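Local coordinates for putative heme binding protein (Tannerella forsythia, PDB 6EU8) that is a HmuY-like protein that probably binds heme, captured here in its apo form, at residues E23-V28 with D77-E82. Sequence-based numbering, arbitrary orientation.
Sequences EMWTYV and DIRTNE
In the four-stranded antiparallel sheet ordered 35-39, 24-28, 71-74, 77-80, Trp25 and Arg79 meet on one side of strand 71-74, which separates their strands. That spacing shows in the backbone: the closest CA atoms, Trp25 and Asp77, lie 9.3 Å apart, and no hydrogen bond links the two segments. Side chains bridge the gap instead, both touching Ala72 between them. Trp25 CZ3 lies 3.7 Å from Arg79 CG, while Arg79 CD sits 4.0 Å above one face of the indole, offset toward its six-membered rim. The methylenes, not the guanidinium, therefore make this contact; the guanidinium plane stands 82° from the ring, so the two are not stacked in parallel. A bend at chi3 (-71°) turns the charged end onward along its own strand, toward Thr80, where NE donates to Thr80 O at 3.1 Å with an N-H...O angle of 136°, and NH2 adds a weak second bond to that oxygen. NH1 forms a salt bridge with Glu62, whereas Trp25 NE1 donates to Asp40. Across the strands the chemistry is thus apolar, with hydrocarbon on indole, and the buried arginine's charge is probably offset chiefly by Glu62, beyond both segments.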
loop_
_atom_site.group_PDB
_atom_site.type_symbol
_atom_site.label_atom_id
_atom_site.label_comp_id
_atom_site.label_asym_id
_atom_site.label_seq_id
_atom_site.Cartn_x
_atom_site.Cartn_y
_atom_site.Cartn_z
ATOM N N GLU A 23 1.516 10.167 8.239
ATOM C CA GLU A 23 2.233 11.112 7.367
ATOM C C GLU A 23 2.999 10.476 6.219
ATOM O O GLU A 23 3.380 11.213 5.303
ATOM C CB GLU A 23 3.235 11.978 8.170
ATOM C CG GLU A 23 2.598 12.790 9.305
ATOM C CD GLU A 23 2.608 12.092 10.660
ATOM O OE1 GLU A 23 2.656 10.829 10.755
ATOM O OE2 GLU A 23 2.532 12.836 11.664
ATOM N N MET A 24 3.275 9.151 6.279
ATOM C CA MET A 24 4.309 8.534 5.474
ATOM C C MET A 24 3.821 7.494 4.460
ATOM O O MET A 24 2.783 6.851 4.659
ATOM C CB MET A 24 5.331 7.819 6.372
ATOM C CG MET A 24 5.994 8.615 7.480
ATOM S SD MET A 24 7.021 9.919 6.777
ATOM C CE MET A 24 7.396 10.931 8.214
ATOM N N TRP A 25 4.600 7.348 3.387
ATOM C CA TRP A 25 4.561 6.179 2.512
ATOM C C TRP A 25 5.892 5.425 2.605
ATOM O O TRP A 25 6.939 6.057 2.648
ATOM C CB TRP A 25 4.364 6.601 1.067
ATOM C CG TRP A 25 3.004 7.122 0.691
ATOM C CD1 TRP A 25 2.615 8.410 0.651
ATOM C CD2 TRP A 25 1.892 6.353 0.219
ATOM N NE1 TRP A 25 1.305 8.511 0.232
ATOM C CE2 TRP A 25 0.847 7.252 -0.042
ATOM C CE3 TRP A 25 1.667 4.984 0.028
ATOM C CZ2 TRP A 25 -0.376 6.830 -0.545
ATOM C CZ3 TRP A 25 0.446 4.578 -0.426
ATOM C CH2 TRP A 25 -0.559 5.491 -0.711
ATOM N N THR A 26 5.859 4.090 2.549
ATOM C CA THR A 26 7.068 3.266 2.398
ATOM C C THR A 26 7.052 2.611 1.019
ATOM O O THR A 26 6.130 1.835 0.704
ATOM C CB THR A 26 7.195 2.232 3.538
ATOM O OG1 THR A 26 7.275 2.945 4.780
ATOM C CG2 THR A 26 8.465 1.400 3.401
ATOM N N TYR A 27 8.060 2.936 0.191
ATOM C CA TYR A 27 8.208 2.441 -1.189
ATOM C C TYR A 27 9.069 1.168 -1.176
ATOM O O TYR A 27 10.120 1.158 -0.538
ATOM C CB TYR A 27 8.825 3.560 -2.082
ATOM C CG TYR A 27 7.996 4.843 -2.078
ATOM C CD1 TYR A 27 8.188 5.844 -1.108
ATOM C CD2 TYR A 27 6.980 5.037 -2.999
ATOM C CE1 TYR A 27 7.398 6.996 -1.093
ATOM C CE2 TYR A 27 6.168 6.186 -2.976
ATOM C CZ TYR A 27 6.392 7.164 -2.018
ATOM O OH TYR A 27 5.597 8.318 -1.982
ATOM N N VAL A 28 8.601 0.105 -1.836
ATOM C CA VAL A 28 9.203 -1.250 -1.729
ATOM C C VAL A 28 9.621 -1.788 -3.104
ATOM O O VAL A 28 8.805 -1.889 -4.015
ATOM C CB VAL A 28 8.217 -2.277 -1.095
ATOM C CG1 VAL A 28 8.869 -3.660 -0.873
ATOM C CG2 VAL A 28 7.631 -1.748 0.218
ATOM N N ASP A 77 -3.433 1.255 3.320
ATOM C CA ASP A 77 -3.543 1.625 1.882
ATOM C C ASP A 77 -2.323 1.103 1.112
ATOM O O ASP A 77 -1.177 1.283 1.537
ATOM C CB ASP A 77 -3.570 3.137 1.731
ATOM C CG ASP A 77 -4.652 3.796 2.542
ATOM O OD1 ASP A 77 -5.837 3.517 2.285
ATOM O OD2 ASP A 77 -4.336 4.634 3.422
ATOM N N ILE A 78 -2.582 0.474 -0.036
ATOM C CA ILE A 78 -1.526 -0.124 -0.886
ATOM C C ILE A 78 -1.677 0.456 -2.281
ATOM O O ILE A 78 -2.807 0.455 -2.840
ATOM C CB ILE A 78 -1.645 -1.660 -1.035
ATOM C CG1 ILE A 78 -1.977 -2.332 0.287
ATOM C CG2 ILE A 78 -0.364 -2.235 -1.643
ATOM C CD1 ILE A 78 -0.904 -2.240 1.293
ATOM N N ARG A 79 -0.583 0.997 -2.830
ATOM C CA ARG A 79 -0.564 1.417 -4.242
ATOM C C ARG A 79 0.574 0.716 -4.979
ATOM O O ARG A 79 1.426 0.069 -4.383
ATOM C CB ARG A 79 -0.432 2.931 -4.395
ATOM C CG ARG A 79 0.921 3.480 -3.979
ATOM C CD ARG A 79 1.147 4.904 -4.425
ATOM N NE ARG A 79 1.346 4.979 -5.875
ATOM C CZ ARG A 79 1.957 5.976 -6.505
ATOM N NH1 ARG A 79 2.448 7.022 -5.845
ATOM N NH2 ARG A 79 2.091 5.891 -7.848
ATOM N N THR A 80 0.570 0.905 -6.305
ATOM C CA THR A 80 1.620 0.394 -7.183
ATOM C C THR A 80 2.334 1.552 -7.884
ATOM O O THR A 80 1.882 2.698 -7.831
ATOM C CB THR A 80 1.021 -0.561 -8.250
ATOM O OG1 THR A 80 0.229 0.171 -9.200
ATOM C CG2 THR A 80 0.204 -1.665 -7.604
ATOM N N ASN A 81 3.432 1.221 -8.586
ATOM C CA ASN A 81 4.171 2.228 -9.394
ATOM C C ASN A 81 3.700 2.122 -10.844
ATOM O O ASN A 81 4.394 1.522 -11.691
ATOM C CB ASN A 81 5.685 2.019 -9.260
ATOM C CG ASN A 81 6.489 3.147 -9.873
ATOM O OD1 ASN A 81 5.925 4.138 -10.336
ATOM N ND2 ASN A 81 7.807 3.022 -9.847
ATOM N N GLU A 82 2.533 2.700 -11.132
ATOM C CA GLU A 82 1.838 2.550 -12.425
ATOM C C GLU A 82 1.657 1.076 -12.841
ATOM O O GLU A 82 1.884 0.688 -14.012
ATOM C CB GLU A 82 2.566 3.369 -13.528
ATOM C CG GLU A 82 2.591 4.868 -13.300
ATOM C CD GLU A 82 3.479 5.587 -14.312
ATOM O OE1 GLU A 82 3.327 5.319 -15.514
ATOM O OE2 GLU A 82 4.355 6.373 -13.915
#